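Extracellular solute-binding protein family 5 (Brucella melitensis, PDB 4ONY) probably binds peptides or a related solute in the periplasm and delivers them to an ABC transporter for import. Local coordinates at residues R328-L333 against Y411-Q416; D336-N341 against P395-S400; D386-T391 against L547-I552. One frame throughout, in Å; residues are numbered along the deposited sequence. Where two conformers were deposited one is given.

Interaction 1 of 3, residues R328-L333 against Y411-Q416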
ATOM      1  N   ARG A 328     -15.494 -19.036 -14.555  1.00 10.80           N
ATOM      2  CA  ARG A 328     -15.157 -17.879 -13.710  1.00 11.39           C
ATOM      3  C   ARG A 328     -15.677 -16.583 -14.339  1.00 11.24           C
ATOM      4  O   ARG A 328     -16.273 -15.757 -13.653  1.00 11.06           O
ATOM      5  CB  ARG A 328     -13.637 -17.795 -13.450  1.00 11.49           C
ATOM      6  CG  ARG A 328     -13.134 -19.042 -12.723  1.00 11.52           C
ATOM      7  CD  ARG A 328     -11.761 -18.863 -12.176  1.00 11.51           C
ATOM      8  NE  ARG A 328     -10.783 -18.525 -13.227  1.00 11.55           N
ATOM      9  CZ  ARG A 328     -10.011 -19.350 -13.904  1.00 11.15           C
ATOM     10  NH1 ARG A 328     -10.109 -20.641 -13.770  1.00 11.65           N
ATOM     11  NH2 ARG A 328      -9.118 -18.847 -14.751  1.00 11.07           N
ATOM     12  N   GLN A 329     -15.498 -16.436 -15.641  1.00 11.84           N
ATOM     13  CA  GLN A 329     -15.981 -15.249 -16.347  1.00 12.97           C
ATOM     14  C   GLN A 329     -17.501 -15.082 -16.197  1.00 13.05           C
ATOM     15  O   GLN A 329     -17.975 -14.005 -15.864  1.00 12.69           O
ATOM     16  CB  GLN A 329     -15.610 -15.342 -17.821  1.00 14.44           C
ATOM     17  CG  GLN A 329     -15.821 -14.113 -18.702  1.00 16.44           C
ATOM     18  CD  GLN A 329     -15.615 -14.473 -20.189  1.00 18.43           C
ATOM     19  OE1 GLN A 329     -15.318 -15.643 -20.568  1.00 21.87           O
ATOM     20  NE2 GLN A 329     -15.787 -13.526 -21.009  1.00 19.52           N
ATOM     21  N   ALA A 330     -18.261 -16.156 -16.446  1.00 12.89           N
ATOM     22  CA  ALA A 330     -19.721 -16.142 -16.252  1.00 13.03           C
ATOM     23  C   ALA A 330     -20.110 -15.733 -14.829  1.00 13.04           C
ATOM     24  O   ALA A 330     -20.997 -14.878 -14.634  1.00 12.69           O
ATOM     25  CB  ALA A 330     -20.312 -17.522 -16.531  1.00 13.14           C
ATOM     26  N   LEU A 331     -19.497 -16.364 -13.837  1.00 13.31           N
ATOM     27  CA  LEU A 331     -19.903 -16.106 -12.439  1.00 14.60           C
ATOM     28  C   LEU A 331     -19.584 -14.678 -11.993  1.00 14.94           C
ATOM     29  O   LEU A 331     -20.327 -14.099 -11.223  1.00 15.46           O
ATOM     30  CB  LEU A 331     -19.269 -17.098 -11.477  1.00 15.37           C
ATOM     31  CG  LEU A 331     -19.693 -18.555 -11.738  1.00 16.94           C
ATOM     32  CD1 LEU A 331     -18.991 -19.498 -10.774  1.00 18.17           C
ATOM     33  CD2 LEU A 331     -21.161 -18.879 -11.797  1.00 17.29           C
ATOM     34  N   GLY A 332     -18.459 -14.148 -12.464  1.00 15.14           N
ATOM     35  CA  GLY A 332     -18.105 -12.750 -12.295  1.00 15.73           C
ATOM     36  C   GLY A 332     -19.167 -11.773 -12.798  1.00 16.77           C
ATOM     37  O   GLY A 332     -19.343 -10.720 -12.202  1.00 18.98           O
ATOM     38  N   LEU A 333     -19.881 -12.108 -13.870  1.00 15.57           N
ATOM     39  CA  LEU A 333     -20.854 -11.165 -14.428  1.00 15.71           C
ATOM     40  C   LEU A 333     -22.056 -10.993 -13.496  1.00 15.66           C
ATOM     41  O   LEU A 333     -22.791 -10.004 -13.608  1.00 16.63           O
ATOM     42  CB  LEU A 333     -21.352 -11.678 -15.794  1.00 15.77           C
ATOM     43  CG  LEU A 333     -20.323 -11.807 -16.890  1.00 15.77           C
ATOM     44  CD1 LEU A 333     -20.916 -12.585 -18.061  1.00 15.55           C
ATOM     45  CD2 LEU A 333     -19.792 -10.454 -17.328  1.00 15.84           C
ATOM     46  N   TYR A 411     -25.465 -17.151 -18.499  1.00 19.10           N
ATOM     47  CA  TYR A 411     -26.123 -18.365 -18.956  1.00 21.40           C
ATOM     48  C   TYR A 411     -25.517 -18.906 -20.249  1.00 19.91           C
ATOM     49  O   TYR A 411     -25.190 -20.083 -20.334  1.00 17.68           O
ATOM     50  CB  TYR A 411     -27.618 -18.091 -19.057  1.00 25.88           C
ATOM     51  CG  TYR A 411     -28.431 -19.174 -19.676  1.00 32.07           C
ATOM     52  CD1 TYR A 411     -28.602 -19.258 -21.071  1.00 36.91           C
ATOM     53  CD2 TYR A 411     -29.051 -20.124 -18.879  1.00 38.02           C
ATOM     54  CE1 TYR A 411     -29.380 -20.265 -21.651  1.00 41.44           C
ATOM     55  CE2 TYR A 411     -29.826 -21.146 -19.446  1.00 42.47           C
ATOM     56  CZ  TYR A 411     -29.985 -21.215 -20.827  1.00 43.38           C
ATOM     57  OH  TYR A 411     -30.753 -22.227 -21.383  1.00 49.18           O
ATOM     58  N   ASP A 412     -25.312 -18.020 -21.222  1.00 19.21           N
ATOM     59  CA  ASP A 412     -24.715 -18.396 -22.490  0.50 19.44           C
ATOM     60  C   ASP A 412     -23.245 -18.908 -22.311  1.00 19.15           C
ATOM     61  O   ASP A 412     -22.858 -19.944 -22.887  1.00 17.66           O
ATOM     62  CB  ASP A 412     -24.828 -17.224 -23.503  0.50 19.65           C
ATOM     63  CG  ASP A 412     -26.296 -16.863 -23.875  0.50 19.96           C
ATOM     64  OD1 ASP A 412     -27.224 -17.663 -23.658  0.50 20.23           O
ATOM     65  OD2 ASP A 412     -26.521 -15.747 -24.394  0.50 20.23           O
ATOM     66  N   LEU A 413     -22.432 -18.181 -21.546  1.00 18.51           N
ATOM     67  CA  LEU A 413     -21.040 -18.629 -21.264  1.00 18.37           C
ATOM     68  C   LEU A 413     -20.983 -20.005 -20.579  1.00 16.73           C
ATOM     69  O   LEU A 413     -20.175 -20.854 -20.967  1.00 18.20           O
ATOM     70  CB  LEU A 413     -20.275 -17.631 -20.386  1.00 19.81           C
ATOM     71  CG  LEU A 413     -19.708 -16.402 -21.110  1.00 22.49           C
ATOM     72  CD1 LEU A 413     -19.302 -15.292 -20.139  1.00 22.48           C
ATOM     73  CD2 LEU A 413     -18.490 -16.764 -21.967  1.00 24.86           C
ATOM     74  N   LEU A 414     -21.819 -20.232 -19.578  1.00 15.19           N
ATOM     75  CA  LEU A 414     -21.804 -21.508 -18.857  1.00 15.54           C
ATOM     76  C   LEU A 414     -22.237 -22.638 -19.814  1.00 15.32           C
ATOM     77  O   LEU A 414     -21.677 -23.705 -19.753  1.00 14.08           O
ATOM     78  CB  LEU A 414     -22.715 -21.500 -17.607  1.00 15.22           C
ATOM     79  CG  LEU A 414     -22.233 -20.583 -16.480  1.00 15.18           C
ATOM     80  CD1 LEU A 414     -23.330 -20.386 -15.442  1.00 15.54           C
ATOM     81  CD2 LEU A 414     -20.981 -21.112 -15.835  1.00 14.82           C
ATOM     82  N   SER A 415     -23.215 -22.369 -20.688  1.00 16.02           N
ATOM     83  CA  SER A 415     -23.629 -23.353 -21.696  1.00 17.13           C
ATOM     84  C   SER A 415     -22.481 -23.691 -22.667  1.00 16.85           C
ATOM     85  O   SER A 415     -22.212 -24.856 -22.920  1.00 16.23           O
ATOM     86  CB  SER A 415     -24.875 -22.883 -22.448  1.00 18.59           C
ATOM     87  OG  SER A 415     -25.950 -22.745 -21.548  1.00 19.57           O
ATOM     88  N   GLN A 416     -21.753 -22.684 -23.132  1.00 17.28           N
ATOM     89  CA  GLN A 416     -20.555 -22.928 -23.967  1.00 18.19           C
ATOM     90  C   GLN A 416     -19.500 -23.756 -23.228  1.00 17.61           C
ATOM     91  O   GLN A 416     -18.771 -24.514 -23.825  1.00 17.57           O
ATOM     92  CB  GLN A 416     -19.932 -21.591 -24.417  1.00 19.96           C
ATOM     93  CG  GLN A 416     -20.854 -20.761 -25.316  1.00 21.21           C
ATOM     94  CD  GLN A 416     -21.106 -21.380 -26.711  1.00 22.84           C
ATOM     95  OE1 GLN A 416     -20.246 -21.347 -27.553  1.00 26.37           O
ATOM     96  NE2 GLN A 416     -22.282 -21.876 -26.955  1.00 23.72           N
TER

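Interaction 2 of 3, residues D336-N341 against P395-S400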
ATOM      1  N   ASP A 336     -23.969  -7.931  -8.624  1.00 14.32           N
ATOM      2  CA  ASP A 336     -24.684  -6.674  -8.904  1.00 14.62           C
ATOM      3  C   ASP A 336     -24.161  -5.580  -8.004  1.00 14.66           C
ATOM      4  O   ASP A 336     -24.646  -5.380  -6.897  1.00 14.49           O
ATOM      5  CB  ASP A 336     -26.199  -6.847  -8.770  1.00 14.78           C
ATOM      6  CG  ASP A 336     -26.967  -5.638  -9.258  1.00 15.63           C
ATOM      7  OD1 ASP A 336     -26.372  -4.533  -9.344  1.00 14.95           O
ATOM      8  OD2 ASP A 336     -28.184  -5.800  -9.539  1.00 15.70           O
ATOM      9  N   PHE A 337     -23.136  -4.877  -8.489  1.00 14.48           N
ATOM     10  CA  PHE A 337     -22.542  -3.837  -7.703  1.00 14.88           C
ATOM     11  C   PHE A 337     -23.509  -2.673  -7.479  1.00 15.80           C
ATOM     12  O   PHE A 337     -23.526  -2.071  -6.396  1.00 16.12           O
ATOM     13  CB  PHE A 337     -21.255  -3.278  -8.306  1.00 15.00           C
ATOM     14  CG  PHE A 337     -20.763  -2.045  -7.592  1.00 15.14           C
ATOM     15  CD1 PHE A 337     -20.370  -2.116  -6.269  1.00 15.51           C
ATOM     16  CD2 PHE A 337     -20.729  -0.818  -8.219  1.00 15.94           C
ATOM     17  CE1 PHE A 337     -19.951  -0.972  -5.576  1.00 15.72           C
ATOM     18  CE2 PHE A 337     -20.280   0.332  -7.547  1.00 16.41           C
ATOM     19  CZ  PHE A 337     -19.882   0.250  -6.224  1.00 15.95           C
ATOM     20  N   GLU A 338     -24.265  -2.317  -8.503  1.00 16.03           N
ATOM     21  CA  GLU A 338     -25.093  -1.124  -8.416  1.00 16.71           C
ATOM     22  C   GLU A 338     -26.188  -1.306  -7.366  1.00 16.86           C
ATOM     23  O   GLU A 338     -26.464  -0.391  -6.583  1.00 16.19           O
ATOM     24  CB  GLU A 338     -25.660  -0.722  -9.774  1.00 17.59           C
ATOM     25  CG  GLU A 338     -24.635  -0.129 -10.744  1.00 17.78           C
ATOM     26  CD  GLU A 338     -23.571  -1.118 -11.179  1.00 17.48           C
ATOM     27  OE1 GLU A 338     -23.925  -2.274 -11.507  1.00 16.98           O
ATOM     28  OE2 GLU A 338     -22.349  -0.742 -11.196  1.00 17.42           O
ATOM     29  N   TRP A 339     -26.752  -2.497  -7.284  1.00 17.17           N
ATOM     30  CA  TRP A 339     -27.671  -2.780  -6.192  1.00 17.80           C
ATOM     31  C   TRP A 339     -26.988  -2.633  -4.829  1.00 17.95           C
ATOM     32  O   TRP A 339     -27.535  -2.010  -3.896  1.00 17.99           O
ATOM     33  CB  TRP A 339     -28.287  -4.178  -6.305  1.00 18.12           C
ATOM     34  CG  TRP A 339     -29.328  -4.411  -5.223  1.00 18.30           C
ATOM     35  CD1 TRP A 339     -30.673  -4.111  -5.304  1.00 19.23           C
ATOM     36  CD2 TRP A 339     -29.112  -4.925  -3.897  1.00 18.44           C
ATOM     37  NE1 TRP A 339     -31.302  -4.408  -4.109  1.00 19.41           N
ATOM     38  CE2 TRP A 339     -30.377  -4.911  -3.228  1.00 19.54           C
ATOM     39  CE3 TRP A 339     -27.989  -5.371  -3.197  1.00 18.49           C
ATOM     40  CZ2 TRP A 339     -30.526  -5.321  -1.880  1.00 19.66           C
ATOM     41  CZ3 TRP A 339     -28.133  -5.788  -1.850  1.00 18.49           C
ATOM     42  CH2 TRP A 339     -29.397  -5.765  -1.219  1.00 19.03           C
ATOM     43  N   ALA A 340     -25.807  -3.234  -4.681  1.00 17.72           N
ATOM     44  CA  ALA A 340     -25.120  -3.250  -3.406  1.00 17.44           C
ATOM     45  C   ALA A 340     -24.739  -1.831  -2.984  1.00 18.44           C
ATOM     46  O   ALA A 340     -24.880  -1.429  -1.803  1.00 18.55           O
ATOM     47  CB  ALA A 340     -23.889  -4.134  -3.478  1.00 17.12           C
ATOM     48  N   ASN A 341     -24.272  -1.045  -3.943  1.00 18.47           N
ATOM     49  CA  ASN A 341     -23.803   0.280  -3.594  1.00 18.90           C
ATOM     50  C   ASN A 341     -24.995   1.067  -3.048  1.00 20.51           C
ATOM     51  O   ASN A 341     -24.940   1.739  -1.992  1.00 20.79           O
ATOM     52  CB  ASN A 341     -23.191   0.968  -4.823  1.00 18.90           C
ATOM     53  CG  ASN A 341     -22.243   2.123  -4.459  1.00 18.62           C
ATOM     54  OD1 ASN A 341     -21.790   2.240  -3.331  1.00 18.82           O
ATOM     55  ND2 ASN A 341     -21.986   2.993  -5.417  1.00 18.45           N
ATOM     56  N   PRO A 395     -19.939  -5.590 -15.841  1.00 15.58           N
ATOM     57  CA  PRO A 395     -21.321  -5.135 -16.035  1.00 16.21           C
ATOM     58  C   PRO A 395     -21.765  -4.020 -15.100  1.00 16.04           C
ATOM     59  O   PRO A 395     -21.457  -4.051 -13.898  1.00 15.38           O
ATOM     60  CB  PRO A 395     -22.171  -6.379 -15.723  1.00 16.36           C
ATOM     61  CG  PRO A 395     -21.249  -7.506 -15.706  1.00 16.53           C
ATOM     62  CD  PRO A 395     -19.873  -7.007 -15.444  1.00 16.08           C
ATOM     63  N   VAL A 396     -22.510  -3.061 -15.650  1.00 16.81           N
ATOM     64  CA  VAL A 396     -23.230  -2.055 -14.877  1.00 16.97           C
ATOM     65  C   VAL A 396     -24.708  -2.425 -14.998  1.00 17.64           C
ATOM     66  O   VAL A 396     -25.243  -2.474 -16.094  1.00 17.67           O
ATOM     67  CB  VAL A 396     -22.964  -0.647 -15.430  1.00 17.64           C
ATOM     68  CG1 VAL A 396     -23.827   0.418 -14.731  1.00 17.97           C
ATOM     69  CG2 VAL A 396     -21.454  -0.291 -15.339  1.00 17.54           C
ATOM     70  N   THR A 397     -25.355  -2.753 -13.891  1.00 17.82           N
ATOM     71  CA  THR A 397     -26.767  -3.161 -13.941  1.00 18.58           C
ATOM     72  C   THR A 397     -27.676  -1.958 -13.785  1.00 19.47           C
ATOM     73  O   THR A 397     -27.207  -0.847 -13.569  1.00 18.62           O
ATOM     74  CB  THR A 397     -27.130  -4.107 -12.785  1.00 18.46           C
ATOM     75  OG1 THR A 397     -27.070  -3.392 -11.546  1.00 18.65           O
ATOM     76  CG2 THR A 397     -26.177  -5.298 -12.743  1.00 18.33           C
ATOM     77  N   ASP A 398     -28.981  -2.221 -13.825  1.00 21.19           N
ATOM     78  CA  ASP A 398     -29.981  -1.222 -13.537  1.00 22.94           C
ATOM     79  C   ASP A 398     -30.156  -1.005 -12.027  1.00 22.58           C
ATOM     80  O   ASP A 398     -31.030  -0.281 -11.621  1.00 22.88           O
ATOM     81  CB  ASP A 398     -31.342  -1.611 -14.185  1.00 24.60           C
ATOM     82  CG  ASP A 398     -31.889  -2.972 -13.691  1.00 27.10           C
ATOM     83  OD1 ASP A 398     -31.322  -3.579 -12.736  1.00 27.28           O
ATOM     84  OD2 ASP A 398     -32.894  -3.451 -14.282  1.00 29.24           O
ATOM     85  N   GLY A 399     -29.377  -1.658 -11.177  1.00 22.03           N
ATOM     86  CA  GLY A 399     -29.514  -1.437  -9.738  1.00 21.90           C
ATOM     87  C   GLY A 399     -30.629  -2.220  -9.079  1.00 22.31           C
ATOM     88  O   GLY A 399     -30.797  -2.147  -7.852  1.00 22.36           O
ATOM     89  N   SER A 400     -31.346  -3.023  -9.863  1.00 21.49           N
ATOM     90  CA  SER A 400     -32.496  -3.735  -9.345  1.00 22.58           C
ATOM     91  C   SER A 400     -32.127  -4.903  -8.463  1.00 22.19           C
ATOM     92  O   SER A 400     -32.939  -5.330  -7.667  1.00 23.49           O
ATOM     93  CB  SER A 400     -33.356  -4.270 -10.518  1.00 22.94           C
ATOM     94  OG  SER A 400     -32.657  -5.302 -11.238  1.00 23.52           O
TER
HETATM   95  O   HOH W   1     -22.716  -4.790 -11.465  1.00 17.36           O
HETATM   96  O   HOH W   2     -20.363  -2.298 -12.089  1.00 13.51           O

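Interaction 3 of 3, residues D386-T391 against L547-I552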
ATOM      1  N   ASP A 386     -11.682  -7.900 -25.790  1.00 17.72           N
ATOM      2  CA  ASP A 386     -12.222  -6.654 -25.170  1.00 18.23           C
ATOM      3  C   ASP A 386     -11.233  -6.023 -24.172  1.00 16.51           C
ATOM      4  O   ASP A 386     -11.088  -4.808 -24.096  1.00 16.43           O
ATOM      5  CB  ASP A 386     -13.645  -6.821 -24.556  1.00 18.68           C
ATOM      6  CG  ASP A 386     -13.747  -7.933 -23.464  1.00 19.27           C
ATOM      7  OD1 ASP A 386     -12.758  -8.639 -23.113  1.00 17.23           O
ATOM      8  OD2 ASP A 386     -14.886  -8.086 -22.957  1.00 19.10           O
ATOM      9  N   VAL A 387     -10.499  -6.856 -23.473  1.00 15.04           N
ATOM     10  CA  VAL A 387      -9.498  -6.345 -22.516  1.00 14.72           C
ATOM     11  C   VAL A 387      -8.307  -5.743 -23.280  1.00 14.76           C
ATOM     12  O   VAL A 387      -7.749  -4.737 -22.850  1.00 14.60           O
ATOM     13  CB  VAL A 387      -9.047  -7.444 -21.535  1.00 14.13           C
ATOM     14  CG1 VAL A 387      -7.915  -6.992 -20.630  1.00 14.45           C
ATOM     15  CG2 VAL A 387     -10.215  -7.909 -20.667  1.00 13.89           C
ATOM     16  N   MET A 388      -7.910  -6.371 -24.371  1.00 14.88           N
ATOM     17  CA  MET A 388      -6.782  -5.911 -25.155  1.00 15.94           C
ATOM     18  C   MET A 388      -7.087  -4.568 -25.817  1.00 16.47           C
ATOM     19  O   MET A 388      -6.190  -3.702 -25.888  1.00 15.45           O
ATOM     20  CB  MET A 388      -6.424  -6.933 -26.223  1.00 17.75           C
ATOM     21  CG  MET A 388      -5.195  -6.610 -27.074  1.00 18.58           C
ATOM     22  SD  MET A 388      -3.707  -7.019 -26.165  1.00 18.72           S
ATOM     23  CE  MET A 388      -3.662  -8.785 -26.504  1.00 20.01           C
ATOM     24  N   ASN A 389      -8.328  -4.375 -26.272  1.00 16.44           N
ATOM     25  CA  ASN A 389      -8.714  -3.132 -26.969  0.50 17.18           C
ATOM     26  C   ASN A 389      -9.220  -2.030 -26.041  1.00 16.86           C
ATOM     27  O   ASN A 389      -9.498  -0.937 -26.490  1.00 17.02           O
ATOM     28  CB  ASN A 389      -9.683  -3.359 -28.170  0.50 17.94           C
ATOM     29  CG  ASN A 389     -11.073  -3.879 -27.775  0.50 17.96           C
ATOM     30  OD1 ASN A 389     -11.548  -3.660 -26.678  0.50 17.89           O
ATOM     31  ND2 ASN A 389     -11.749  -4.523 -28.724  0.50 18.49           N
ATOM     32  N   GLY A 390      -9.297  -2.303 -24.747  1.00 15.90           N
ATOM     33  CA  GLY A 390      -9.730  -1.282 -23.784  1.00 15.70           C
ATOM     34  C   GLY A 390     -11.237  -0.993 -23.807  1.00 15.95           C
ATOM     35  O   GLY A 390     -11.672   0.117 -23.439  1.00 15.51           O
ATOM     36  N   THR A 391     -12.035  -1.968 -24.227  1.00 15.18           N
ATOM     37  CA  THR A 391     -13.493  -1.824 -24.192  1.00 16.12           C
ATOM     38  C   THR A 391     -14.146  -2.638 -23.084  1.00 16.11           C
ATOM     39  O   THR A 391     -15.336  -2.533 -22.867  1.00 17.13           O
ATOM     40  CB  THR A 391     -14.132  -2.245 -25.549  1.00 16.65           C
ATOM     41  OG1 THR A 391     -13.818  -3.614 -25.806  1.00 15.56           O
ATOM     42  CG2 THR A 391     -13.610  -1.341 -26.689  1.00 17.39           C
ATOM     43  N   LEU A 547       0.416  -7.011 -17.563  1.00 11.40           N
ATOM     44  CA  LEU A 547       0.117  -7.914 -16.447  1.00 11.43           C
ATOM     45  C   LEU A 547      -1.353  -7.768 -16.064  1.00 11.34           C
ATOM     46  O   LEU A 547      -2.075  -8.756 -15.954  1.00 11.19           O
ATOM     47  CB  LEU A 547       1.031  -7.676 -15.230  1.00 11.57           C
ATOM     48  CG  LEU A 547       0.777  -8.567 -13.988  1.00 11.87           C
ATOM     49  CD1 LEU A 547       0.846 -10.057 -14.302  1.00 11.98           C
ATOM     50  CD2 LEU A 547       1.777  -8.284 -12.886  1.00 12.30           C
ATOM     51  N   ASP A 548      -1.803  -6.521 -15.906  1.00 11.43           N
ATOM     52  CA  ASP A 548      -3.193  -6.245 -15.565  1.00 11.09           C
ATOM     53  C   ASP A 548      -4.145  -6.934 -16.549  1.00 10.84           C
ATOM     54  O   ASP A 548      -5.123  -7.590 -16.145  1.00 10.77           O
ATOM     55  CB  ASP A 548      -3.430  -4.721 -15.509  1.00 11.35           C
ATOM     56  CG  ASP A 548      -4.751  -4.346 -14.875  1.00 11.14           C
ATOM     57  OD1 ASP A 548      -5.087  -4.921 -13.841  1.00 11.38           O
ATOM     58  OD2 ASP A 548      -5.404  -3.395 -15.351  1.00 12.06           O
ATOM     59  N   ARG A 549      -3.832  -6.833 -17.832  1.00 10.93           N
ATOM     60  CA  ARG A 549      -4.700  -7.371 -18.894  1.00 10.98           C
ATOM     61  C   ARG A 549      -4.814  -8.887 -18.784  1.00 10.85           C
ATOM     62  O   ARG A 549      -5.896  -9.450 -18.923  1.00 10.02           O
ATOM     63  CB  ARG A 549      -4.216  -7.006 -20.286  1.00 11.26           C
ATOM     64  CG  ARG A 549      -4.288  -5.522 -20.616  1.00 11.36           C
ATOM     65  CD  ARG A 549      -3.906  -5.222 -22.062  1.00 11.91           C
ATOM     66  NE  ARG A 549      -3.488  -3.829 -22.186  1.00 12.17           N
ATOM     67  CZ  ARG A 549      -4.314  -2.788 -22.306  1.00 12.01           C
ATOM     68  NH1 ARG A 549      -5.643  -2.930 -22.403  1.00 11.43           N
ATOM     69  NH2 ARG A 549      -3.785  -1.581 -22.282  1.00 11.85           N
ATOM     70  N   VAL A 550      -3.691  -9.526 -18.480  1.00 10.78           N
ATOM     71  CA  VAL A 550      -3.695 -10.972 -18.348  1.00 11.13           C
ATOM     72  C   VAL A 550      -4.503 -11.436 -17.127  1.00 10.88           C
ATOM     73  O   VAL A 550      -5.243 -12.449 -17.201  1.00 11.13           O
ATOM     74  CB  VAL A 550      -2.257 -11.533 -18.269  1.00 11.34           C
ATOM     75  CG1 VAL A 550      -2.305 -13.039 -18.009  1.00 11.51           C
ATOM     76  CG2 VAL A 550      -1.463 -11.199 -19.537  1.00 11.39           C
ATOM     77  N   LEU A 551      -4.347 -10.709 -16.014  1.00 10.38           N
ATOM     78  CA  LEU A 551      -4.993 -11.059 -14.792  1.00 10.43           C
ATOM     79  C   LEU A 551      -6.514 -10.865 -14.865  1.00 10.22           C
ATOM     80  O   LEU A 551      -7.287 -11.747 -14.447  1.00 10.07           O
ATOM     81  CB  LEU A 551      -4.404 -10.256 -13.622  1.00 10.56           C
ATOM     82  CG  LEU A 551      -2.972 -10.522 -13.225  1.00 10.97           C
ATOM     83  CD1 LEU A 551      -2.510  -9.526 -12.157  1.00 11.69           C
ATOM     84  CD2 LEU A 551      -2.783 -11.950 -12.696  1.00 11.28           C
ATOM     85  N   ILE A 552      -6.934  -9.748 -15.433  1.00 10.28           N
ATOM     86  CA  ILE A 552      -8.351  -9.501 -15.691  1.00 10.52           C
ATOM     87  C   ILE A 552      -8.939 -10.601 -16.597  1.00 11.06           C
ATOM     88  O   ILE A 552     -10.069 -11.063 -16.369  1.00 10.72           O
ATOM     89  CB  ILE A 552      -8.582  -8.146 -16.359  1.00 10.79           C
ATOM     90  CG1 ILE A 552      -8.271  -7.009 -15.378  1.00 11.09           C
ATOM     91  CG2 ILE A 552     -10.040  -8.019 -16.853  1.00 11.00           C
ATOM     92  CD1 ILE A 552      -8.034  -5.663 -16.063  1.00 11.37           C
TER

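Interaction 1 of 3, residues R328-L333 against Y411-Q416
An antiparallel helix pair, in the lobe of this family 5 solute-binding protein built on the mixed sheet that contains strand 310-315, joins A330 to L413 and L414. The axes of the segments 328-333 and 411-416 run at 164° to each other and come within 8.5 Å. A330 lies at the closest point, its CA 5.7 Å from the CA of L413, and its small side chain is consistent with the close approach. The A330 CB points at the other helix and meets L414 CG at 3.6 Å. It also touches L414 CD2 and L413 CB. The side chain of L414 reaches it with its branched end, and beyond the pair it also packs on F421 of strand 420-422. No hydrogen bond crosses between the two segments, so the contact is made by van der Waals packing. L331 also packs on F315 of strand 310-315. L413 carries most of the remaining contact. Q329 has CG anti to its backbone N (chi1 -171°) and an extended chain, so its aliphatic part and amide lie across the two methyls of L413 at about a right angle. Q329 OE1 comes 3.6 Å from L413 CD2. L413 CD1 also meets the tip of L333, methyl to methyl, with CD1 to CD1 at 3.8 Å.

Interaction 2 of 3, residues D336-N341 against P395-S400
D336 is the N-cap of helix 337-344, and the capping group also holds the loop 395-400 through T397. Two direct hydrogen bonds cross between the segments. In the first, D336 OD1 accepts from T397 OG1 at 2.6 Å; it also takes W339 N in the capping bond. The two donors come from opposite faces of the carboxylate plane. E338 has its chain bent at chi2 (66°), which brings its carboxylate to the backbone of V396 and T397. Its OE1 accepts from T397 N at 2.8 Å, nearly straight at 167° but 53° out of the carboxylate plane. Bonds within 395-400 shape the loop: T397 OG1 accepts from G399 N, closing an ST turn, and D398 OD1 takes S400 N in an Asx turn. Waters bridge too. One lies between F337 N, E338 OE1 and P395 O, and another between E338 OE2 and P395 O. The rest is packing. V396 CG1 lies against E338 CD, and G399 CA comes 3.9 Å from E338 CB. W339 also packs on A451 and R454 of helix 443-458. Its indole meets the loop at its edge, where G399 O lies near the ring plane, 3.2 Å from W339 CD1.

Interaction 3 of 3, residues D386-T391 against L547-I552
This is a buried helix-to-helix contact, in which the short helix 385-389 sits on the long helix 537-553. It combines aliphatic packing with one hydrogen bond. V387 points at the other helix and fits between R549 and I552. Its CG1, anti to the backbone N (chi1 174°), lies 3.6 Å from R549 O and 3.7 Å from R549 CB. Its other methyl, CG2, meets I552 CG2 at 3.8 Å. W392 also touches the V387 side chain. R549 runs extended from CG to NE and carries its guanidinium to the backbone carbonyl of V387. There NH1 donates to V387 O at 2.8 Å. The oxygen lies at the edge of the guanidinium, only 6° from its plane. The N-H...O angle is 139°, so the bond is bent. R549 has further partners: NE makes a salt bridge to E372 and NH1 also bonds to R366 O. The partners of NE and NH1 thus include an acid and two backbone carbonyls. The positive charge is probably balanced mainly by E372, while V387 O supplies a neutral acceptor.

Interactions 1 and 2 lie on the same side of the chain's centre, as do 1 and 3. The centres of 1 and 2 are about 18 Å apart, as are those of 1 and 3, and those of 2 and 3 about 22 Å. Helices 325-333 and 337-344 follow each other and supply the first segments of interactions 1 and 2. Their partners come in reverse order, 395-400 before 411-416, so interaction 2 falls within the span of interaction 1. The two touch where L333 O meets P395 CG, at 3.6 Å. Interaction 3 starts within that span. The 386-416 connection thus meets helices 537-553, 337-344 and 325-333 in turn, bringing the late helix 537-553 beside this region.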